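Local atomic coordinates of 2-oxoadipate dioxygenase/decarboxylase (Pseudomonas putida, PDB entry 6W1G), a protein that catalyses the iron(II)- and oxygen-dependent decarboxylation and hydroxylation of 2-oxoadipate to D-2-hydroxyglutarate in a bacterial D-lysine catabolic pathway. Residues A[189-198]-A[217-225]; A[369-377]-A[453-461]. All coordinates share one frame; numbering follows the deposited sequence. Where two conformers were deposited one is given.

In the fold
Interactions 1 and 2 lie on opposite sides of the chain's centre, their own centres about 56 Å apart and their nearest atoms about 34 Å apart, and they follow one another in series along the chain. Interaction 1 joins two loops either side of helices 200-209 and 211-217, the second leading into strand 226-229 at one edge of the five-stranded mixed sheet. Interaction 2 fastens the C-terminal end of helix 440-458 to the loop between helices 365-369 and 380-385, away from the annotated sites. The contacts therefore share no helix or strand: one comes, at its Ile224 end, close to the metal site, occupied here by nickel, and the other belongs to the distant periphery.

Interaction 1 of 2, residues A[189-198]-A[217-225]; sequences TFRWHQDATV and VAFKGPHIN
The loop that carries the chain into strand 226-229, and so to the metal ligand His226, packs against the loop after helix 176-188 through an aromatic cluster of Trp192, Phe219 and His223. The six-membered ring of Trp192 forms an offset stack with the His223 imidazole, planes 27° apart, with Trp192 CZ3 3.4 Å from His223 CE1. With chi1 at -177° the indole swings away from the backbone N of Trp192 and lies alongside the imidazole, pointing the same way. Phe219 meets the same indole obliquely, its plane turned by 48°, and points its edge at the His193 carbonyl, Phe219 CD2 lying 3.5 Å from His193 O. Both imidazole nitrogens of His223 are engaged: NE2 bonds to Asp215, while a water in the ring plane sits 2.6 Å from ND1 and accepts from His193 N. A leucine here removes the imidazole that stacks on Trp192 and would probably leave Asp215 and the water on His193 N without that partner.

Just before His223, Pro222 sits at the middle of an inverse gamma turn, and its ring packs on Thr189, Pro222 CG 3.7 Å from Thr189 CG2. Its buried carbonyl has no conventional partner, but Phe190 CA directs a C-H toward Pro222 O from 3.5 Å, and the edge of the Phe190 ring also faces this oxygen. At the other end, Thr197 N donates to Ala218 O over 2.8 Å, nearly straight, while Val198 CG2 rests 3.7 Å from Ala218 CB beside Tyr203 of helix 200-209.

Interaction 2 of 2, residues A[369-377]-A[453-461]; sequences AARDQEGRP and QACAQALNL
Arg371 and Arg376 carry most of the hydrogen bonds from the 369-377 loop, and both reach for backbone carbonyls at the end of helix 440-458. Arg371 NE donates to Ala458 O over 2.7 Å, at 166° and within the guanidinium plane, while its NH2 makes weak bonds to Gln457 O and Ala458 O. A bend at chi3 (-54°) turns this guanidinium edge toward the last helical turn. Leu459 O receives both terminal nitrogens of Arg376: NH1 at 2.8 Å lies in the carbonyl plane, and NH2, 3.2 Å from the same oxygen, meets it nearly head-on, in line with the C=O bond. Arg376 NE is held by Gln373 O within the loop, 2.9 Å away, which helps to fix the rotation of the group.

The helix ends in a Schellman motif, with Asn460 as the C-prime residue at positive phi; Leu461 N returns to Ala456 O and Asn460 N to Gln457 O. Ala458 O and Leu459 O lie beyond the motif's bonds and receive the arginines. Positive guanidinium groups beside this C-terminus would be expected to suit the helix dipole.

In the reverse direction, Asn460 ND2 donates to Arg371 O over 3.3 Å, coming from above the carbonyl plane.

Van der Waals contacts fall on the guanidinium faces: Asn460 CB lies over that of Arg371, and Leu461 CD2 over that of Arg376, 3.4 Å from Arg376 NH2. Leu459 turns inward onto Val389 and Ala363 of strands 389-393 and 359-363.

Interaction 1 of 2, residues A[189-198]-A[217-225]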
loop_
_atom_site.group_PDB
_atom_site.type_symbol
_atom_site.label_atom_id
_atom_site.label_comp_id
_atom_site.label_asym_id
_atom_site.label_seq_id
_atom_site.Cartn_x
_atom_site.Cartn_y
_atom_site.Cartn_z
ATOM N N THR A 189 -11.294 12.119 10.825
ATOM C CA THR A 189 -12.022 10.934 10.393
ATOM C C THR A 189 -11.365 9.670 10.890
ATOM O O THR A 189 -12.055 8.670 11.096
ATOM C CB THR A 189 -12.141 10.938 8.880
ATOM O OG1 THR A 189 -12.877 12.088 8.503
ATOM C CG2 THR A 189 -12.907 9.786 8.349
ATOM N N PHE A 190 -10.037 9.702 11.068
ATOM C CA PHE A 190 -9.226 8.507 11.276
ATOM C C PHE A 190 -8.676 8.373 12.681
ATOM O O PHE A 190 -7.933 7.423 12.969
ATOM C CB PHE A 190 -8.086 8.518 10.260
ATOM C CG PHE A 190 -8.586 8.721 8.849
ATOM C CD1 PHE A 190 -9.384 7.763 8.242
ATOM C CD2 PHE A 190 -8.378 9.908 8.194
ATOM C CE1 PHE A 190 -9.888 7.953 7.007
ATOM C CE2 PHE A 190 -8.886 10.102 6.911
ATOM C CZ PHE A 190 -9.648 9.119 6.321
ATOM N N ARG A 191 -9.077 9.244 13.584
ATOM C CA ARG A 191 -8.597 9.170 14.949
ATOM C C ARG A 191 -9.258 8.025 15.707
ATOM O O ARG A 191 -10.421 7.680 15.461
ATOM C CB ARG A 191 -8.953 10.459 15.663
ATOM C CG ARG A 191 -8.122 11.605 15.318
ATOM C CD ARG A 191 -8.456 12.817 16.193
ATOM N NE ARG A 191 -7.787 13.974 15.624
ATOM C CZ ARG A 191 -6.525 14.282 15.863
ATOM N NH1 ARG A 191 -5.815 13.527 16.678
ATOM N NH2 ARG A 191 -5.976 15.338 15.294
ATOM N N TRP A 192 -8.543 7.501 16.701
ATOM C CA TRP A 192 -9.120 6.487 17.563
ATOM C C TRP A 192 -10.091 7.125 18.550
ATOM O O TRP A 192 -9.782 8.150 19.157
ATOM C CB TRP A 192 -7.992 5.820 18.365
ATOM C CG TRP A 192 -8.493 4.705 19.235
ATOM C CD1 TRP A 192 -8.859 4.782 20.551
ATOM C CD2 TRP A 192 -8.711 3.344 18.831
ATOM N NE1 TRP A 192 -9.286 3.552 20.992
ATOM C CE2 TRP A 192 -9.199 2.654 19.956
ATOM C CE3 TRP A 192 -8.535 2.649 17.634
ATOM C CZ2 TRP A 192 -9.525 1.306 19.914
ATOM C CZ3 TRP A 192 -8.846 1.285 17.599
ATOM C CH2 TRP A 192 -9.339 0.639 18.730
ATOM N N HIS A 193 -11.255 6.492 18.748
ATOM C CA HIS A 193 -12.228 6.903 19.766
ATOM C C HIS A 193 -12.603 5.692 20.603
ATOM O O HIS A 193 -13.105 4.703 20.070
ATOM C CB HIS A 193 -13.486 7.483 19.108
ATOM C CG HIS A 193 -13.222 8.675 18.248
ATOM N ND1 HIS A 193 -13.190 8.610 16.870
ATOM C CD2 HIS A 193 -12.929 9.958 18.572
ATOM C CE1 HIS A 193 -12.901 9.803 16.382
ATOM N NE2 HIS A 193 -12.732 10.636 17.391
ATOM N N GLN A 194 -12.373 5.762 21.923
ATOM C CA GLN A 194 -12.613 4.586 22.771
ATOM C C GLN A 194 -14.092 4.343 23.052
ATOM O O GLN A 194 -14.466 3.206 23.364
ATOM C CB GLN A 194 -11.814 4.651 24.072
ATOM C CG GLN A 194 -12.237 5.690 25.034
ATOM C CD GLN A 194 -11.607 5.465 26.398
ATOM O OE1 GLN A 194 -10.412 5.181 26.509
ATOM N NE2 GLN A 194 -12.416 5.557 27.441
ATOM N N ASP A 195 -14.942 5.356 22.924
ATOM C CA ASP A 195 -16.356 5.202 23.260
ATOM C C ASP A 195 -17.088 4.545 22.091
ATOM O O ASP A 195 -17.270 5.155 21.032
ATOM C CB ASP A 195 -16.968 6.555 23.621
ATOM C CG ASP A 195 -16.708 6.961 25.074
ATOM O OD1 ASP A 195 -15.538 6.944 25.524
ATOM O OD2 ASP A 195 -17.683 7.323 25.764
ATOM N N ALA A 196 -17.499 3.296 22.278
ATOM C CA ALA A 196 -18.266 2.593 21.264
ATOM C C ALA A 196 -19.653 3.213 21.090
ATOM O O ALA A 196 -20.183 3.910 21.959
ATOM C CB ALA A 196 -18.479 1.137 21.668
ATOM N N THR A 197 -20.247 2.916 19.941
ATOM C CA THR A 197 -21.574 3.377 19.588
ATOM C C THR A 197 -22.651 2.355 19.925
ATOM O O THR A 197 -23.823 2.583 19.604
ATOM C CB THR A 197 -21.604 3.650 18.079
ATOM O OG1 THR A 197 -21.527 2.408 17.368
ATOM C CG2 THR A 197 -20.409 4.495 17.676
ATOM N N VAL A 198 -22.291 1.257 20.583
ATOM C CA VAL A 198 -23.181 0.136 20.824
ATOM C C VAL A 198 -23.061 -0.260 22.286
ATOM O O VAL A 198 -22.129 0.133 22.990
ATOM C CB VAL A 198 -22.843 -1.062 19.909
ATOM C CG1 VAL A 198 -23.114 -0.691 18.469
ATOM C CG2 VAL A 198 -21.385 -1.499 20.106
ATOM N N VAL A 217 -18.537 -1.488 12.898
ATOM C CA VAL A 217 -19.841 -1.006 13.318
ATOM C C VAL A 217 -19.788 -0.368 14.699
ATOM O O VAL A 217 -20.526 0.586 14.982
ATOM C CB VAL A 217 -20.849 -2.172 13.299
ATOM C CG1 VAL A 217 -22.179 -1.727 13.838
ATOM C CG2 VAL A 217 -21.007 -2.718 11.903
ATOM N N ALA A 218 -18.940 -0.877 15.582
ATOM C CA ALA A 218 -19.003 -0.458 16.973
ATOM C C ALA A 218 -18.340 0.890 17.265
ATOM O O ALA A 218 -18.510 1.410 18.360
ATOM C CB ALA A 218 -18.372 -1.501 17.903
ATOM N N PHE A 219 -17.584 1.451 16.332
ATOM C CA PHE A 219 -16.810 2.658 16.587
ATOM C C PHE A 219 -17.350 3.822 15.773
ATOM O O PHE A 219 -18.107 3.649 14.803
ATOM C CB PHE A 219 -15.321 2.422 16.299
ATOM C CG PHE A 219 -14.702 1.395 17.215
ATOM C CD1 PHE A 219 -14.781 0.054 16.917
ATOM C CD2 PHE A 219 -14.091 1.774 18.398
ATOM C CE1 PHE A 219 -14.236 -0.890 17.766
ATOM C CE2 PHE A 219 -13.554 0.823 19.251
ATOM C CZ PHE A 219 -13.621 -0.496 18.933
ATOM N N LYS A 220 -16.945 5.012 16.185
ATOM C CA LYS A 220 -17.512 6.218 15.616
ATOM C C LYS A 220 -17.099 6.416 14.166
ATOM O O LYS A 220 -17.836 7.063 13.404
ATOM C CB LYS A 220 -17.084 7.428 16.435
ATOM C CG LYS A 220 -17.591 7.407 17.877
ATOM C CD LYS A 220 -17.322 8.733 18.588
ATOM C CE LYS A 220 -17.396 8.597 20.098
ATOM N NZ LYS A 220 -16.857 9.809 20.789
ATOM N N GLY A 221 -15.932 5.904 13.777
ATOM C CA GLY A 221 -15.432 6.113 12.443
ATOM C C GLY A 221 -14.311 5.175 12.105
ATOM O O GLY A 221 -13.957 4.271 12.886
ATOM N N PRO A 222 -13.712 5.359 10.923
ATOM C CA PRO A 222 -12.658 4.454 10.407
ATOM C C PRO A 222 -11.275 4.740 10.967
ATOM O O PRO A 222 -10.412 5.355 10.313
ATOM C CB PRO A 222 -12.713 4.698 8.899
ATOM C CG PRO A 222 -13.131 6.100 8.771
ATOM C CD PRO A 222 -14.163 6.290 9.871
ATOM N N HIS A 223 -11.032 4.288 12.168
ATOM C CA HIS A 223 -9.733 4.487 12.789
ATOM C C HIS A 223 -8.662 3.722 12.017
ATOM O O HIS A 223 -8.939 2.803 11.236
ATOM C CB HIS A 223 -9.760 4.074 14.257
ATOM C CG HIS A 223 -10.306 2.707 14.516
ATOM N ND1 HIS A 223 -11.275 2.478 15.471
ATOM C CD2 HIS A 223 -10.038 1.504 13.957
ATOM C CE1 HIS A 223 -11.569 1.191 15.500
ATOM N NE2 HIS A 223 -10.840 0.579 14.583
ATOM N N ILE A 224 -7.413 4.093 12.248
ATOM C CA ILE A 224 -6.312 3.484 11.498
ATOM C C ILE A 224 -6.206 2.021 11.910
ATOM O O ILE A 224 -6.004 1.691 13.087
ATOM C CB ILE A 224 -5.006 4.241 11.762
ATOM C CG1 ILE A 224 -5.137 5.658 11.207
ATOM C CG2 ILE A 224 -3.835 3.503 11.166
ATOM C CD1 ILE A 224 -4.007 6.569 11.589
ATOM N N ASN A 225 -6.346 1.119 10.957
ATOM C CA ASN A 225 -6.147 -0.297 11.229
ATOM C C ASN A 225 -4.671 -0.636 11.321
ATOM O O ASN A 225 -4.262 -1.480 12.147
ATOM C CB ASN A 225 -6.752 -1.111 10.094
ATOM C CG ASN A 225 -6.648 -2.584 10.314
ATOM O OD1 ASN A 225 -5.913 -3.255 9.595
ATOM N ND2 ASN A 225 -7.377 -3.115 11.281
HETATM O O HOH W 1 -6.389 5.878 14.573
HETATM O O HOH W 2 -12.120 4.279 17.191
HETATM O O HOH W 3 -15.666 4.882 18.851
HETATM O O HOH W 4 -13.515 5.901 15.596
HETATM O O HOH W 5 -14.707 8.330 22.413
HETATM O O HOH W 6 -20.787 3.293 14.543
#

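Interaction 2 of 2, residues A[369-377]-A[453-461]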
loop_
_atom_site.group_PDB
_atom_site.type_symbol
_atom_site.label_atom_id
_atom_site.label_comp_id
_atom_site.label_asym_id
_atom_site.label_seq_id
_atom_site.Cartn_x
_atom_site.Cartn_y
_atom_site.Cartn_z
ATOM N N ALA A 369 27.178 12.033 -22.371
ATOM C CA ALA A 369 28.371 12.620 -22.963
ATOM C C ALA A 369 28.557 12.209 -24.415
ATOM O O ALA A 369 29.223 12.927 -25.169
ATOM C CB ALA A 369 29.580 12.255 -22.121
ATOM N N ALA A 370 27.955 11.099 -24.838
ATOM C CA ALA A 370 28.035 10.603 -26.203
ATOM C C ALA A 370 26.829 10.967 -27.053
ATOM O O ALA A 370 26.716 10.490 -28.186
ATOM C CB ALA A 370 28.285 9.096 -26.161
ATOM N N ARG A 371 25.923 11.846 -26.575
ATOM C CA ARG A 371 24.629 12.020 -27.228
ATOM C C ARG A 371 24.708 12.647 -28.614
ATOM O O ARG A 371 23.707 12.610 -29.342
ATOM C CB ARG A 371 23.673 12.846 -26.349
ATOM C CG ARG A 371 24.082 14.305 -26.199
ATOM C CD ARG A 371 23.316 15.026 -25.072
ATOM N NE ARG A 371 21.860 14.943 -25.168
ATOM C CZ ARG A 371 21.092 15.841 -25.791
ATOM N NH1 ARG A 371 21.631 16.896 -26.391
ATOM N NH2 ARG A 371 19.773 15.662 -25.826
ATOM N N ASP A 372 25.838 13.251 -28.979
ATOM C CA ASP A 372 25.984 13.832 -30.313
ATOM C C ASP A 372 26.769 12.933 -31.248
ATOM O O ASP A 372 27.050 13.339 -32.380
ATOM C CB ASP A 372 26.589 15.227 -30.192
ATOM C CG ASP A 372 25.628 16.184 -29.509
ATOM O OD1 ASP A 372 24.407 16.151 -29.821
ATOM O OD2 ASP A 372 26.057 16.944 -28.632
ATOM N N GLN A 373 27.055 11.705 -30.841
ATOM C CA GLN A 373 27.815 10.827 -31.699
ATOM C C GLN A 373 26.918 10.029 -32.626
ATOM O O GLN A 373 25.889 9.499 -32.212
ATOM C CB GLN A 373 28.585 9.795 -30.887
ATOM C CG GLN A 373 29.723 10.386 -30.164
ATOM C CD GLN A 373 30.446 9.386 -29.264
ATOM O OE1 GLN A 373 30.311 8.156 -29.388
ATOM N NE2 GLN A 373 31.243 9.907 -28.362
ATOM N N GLU A 374 27.344 9.917 -33.879
ATOM C CA GLU A 374 26.850 8.810 -34.661
ATOM C C GLU A 374 27.621 7.548 -34.291
ATOM O O GLU A 374 28.546 7.535 -33.455
ATOM C CB GLU A 374 26.983 9.062 -36.158
ATOM C CG GLU A 374 25.845 9.785 -36.788
ATOM C CD GLU A 374 25.825 9.907 -38.355
ATOM O OE1 GLU A 374 26.608 9.165 -39.041
ATOM O OE2 GLU A 374 25.059 10.748 -38.852
ATOM N N GLY A 375 27.222 6.471 -34.903
ATOM C CA GLY A 375 27.909 5.250 -34.670
ATOM C C GLY A 375 27.554 4.597 -33.357
ATOM O O GLY A 375 28.190 3.613 -33.012
ATOM N N ARG A 376 26.596 5.123 -32.591
ATOM C CA ARG A 376 26.195 4.482 -31.361
ATOM C C ARG A 376 25.373 3.233 -31.632
ATOM O O ARG A 376 24.766 3.081 -32.692
ATOM C CB ARG A 376 25.408 5.462 -30.494
ATOM C CG ARG A 376 26.266 6.537 -29.875
ATOM C CD ARG A 376 25.461 7.524 -29.082
ATOM N NE ARG A 376 24.546 8.300 -29.902
ATOM C CZ ARG A 376 23.456 8.930 -29.454
ATOM N NH1 ARG A 376 23.127 8.860 -28.180
ATOM N NH2 ARG A 376 22.703 9.643 -30.285
ATOM N N PRO A 377 25.292 2.330 -30.637
ATOM C CA PRO A 377 24.438 1.144 -30.777
ATOM C C PRO A 377 23.036 1.538 -31.202
ATOM O O PRO A 377 22.495 2.535 -30.734
ATOM C CB PRO A 377 24.444 0.530 -29.367
ATOM C CG PRO A 377 25.815 0.921 -28.831
ATOM C CD PRO A 377 25.995 2.343 -29.338
ATOM N N GLN A 453 10.827 7.086 -23.159
ATOM C CA GLN A 453 10.712 8.304 -23.968
ATOM C C GLN A 453 11.647 9.380 -23.450
ATOM O O GLN A 453 12.286 10.089 -24.229
ATOM C CB GLN A 453 9.275 8.781 -23.947
ATOM C CG GLN A 453 8.377 7.852 -24.688
ATOM C CD GLN A 453 6.960 8.328 -24.694
ATOM O OE1 GLN A 453 6.577 9.205 -23.908
ATOM N NE2 GLN A 453 6.156 7.776 -25.587
ATOM N N ALA A 454 11.727 9.539 -22.137
ATOM C CA ALA A 454 12.617 10.534 -21.554
ATOM C C ALA A 454 14.071 10.189 -21.836
ATOM O O ALA A 454 14.898 11.080 -22.087
ATOM C CB ALA A 454 12.356 10.657 -20.043
ATOM N N CYS A 455 14.401 8.914 -21.790
ATOM C CA CYS A 455 15.761 8.490 -22.058
ATOM C C CYS A 455 16.122 8.765 -23.505
ATOM O O CYS A 455 17.205 9.276 -23.797
ATOM C CB CYS A 455 15.837 7.015 -21.744
ATOM S SG CYS A 455 17.499 6.307 -21.793
ATOM N N ALA A 456 15.194 8.491 -24.427
ATOM C CA ALA A 456 15.464 8.772 -25.828
ATOM C C ALA A 456 15.718 10.259 -26.063
ATOM O O ALA A 456 16.644 10.633 -26.773
ATOM C CB ALA A 456 14.313 8.285 -26.695
ATOM N N GLN A 457 14.911 11.120 -25.463
ATOM C CA GLN A 457 15.159 12.556 -25.598
ATOM C C GLN A 457 16.496 12.944 -25.005
ATOM O O GLN A 457 17.261 13.714 -25.611
ATOM C CB GLN A 457 14.002 13.284 -24.938
ATOM C CG GLN A 457 12.778 13.191 -25.800
ATOM C CD GLN A 457 13.019 13.676 -27.242
ATOM O OE1 GLN A 457 13.558 14.762 -27.466
ATOM N NE2 GLN A 457 12.655 12.844 -28.214
ATOM N N ALA A 458 16.814 12.425 -23.820
ATOM C CA ALA A 458 18.068 12.801 -23.178
ATOM C C ALA A 458 19.263 12.358 -24.013
ATOM O O ALA A 458 20.281 13.049 -24.029
ATOM C CB ALA A 458 18.107 12.218 -21.770
ATOM N N LEU A 459 19.147 11.228 -24.719
ATOM C CA LEU A 459 20.248 10.693 -25.503
ATOM C C LEU A 459 20.201 11.128 -26.942
ATOM O O LEU A 459 20.999 10.661 -27.759
ATOM C CB LEU A 459 20.248 9.177 -25.414
ATOM C CG LEU A 459 20.565 8.637 -24.002
ATOM C CD1 LEU A 459 20.556 7.153 -24.026
ATOM C CD2 LEU A 459 21.884 9.151 -23.447
ATOM N N ASN A 460 19.272 12.019 -27.290
ATOM C CA ASN A 460 19.218 12.546 -28.627
ATOM C C ASN A 460 19.015 11.400 -29.623
ATOM O O ASN A 460 19.711 11.291 -30.643
ATOM C CB ASN A 460 20.471 13.389 -28.900
ATOM C CG ASN A 460 20.346 14.222 -30.103
ATOM O OD1 ASN A 460 19.240 14.491 -30.588
ATOM N ND2 ASN A 460 21.475 14.669 -30.613
ATOM N N LEU A 461 18.091 10.495 -29.269
ATOM C CA LEU A 461 17.592 9.409 -30.116
ATOM C C LEU A 461 16.134 9.662 -30.518
ATOM O O LEU A 461 15.326 10.117 -29.712
ATOM C CB LEU A 461 17.685 8.068 -29.389
ATOM C CG LEU A 461 19.111 7.805 -28.888
ATOM C CD1 LEU A 461 19.142 6.674 -27.947
ATOM C CD2 LEU A 461 20.024 7.546 -30.079
#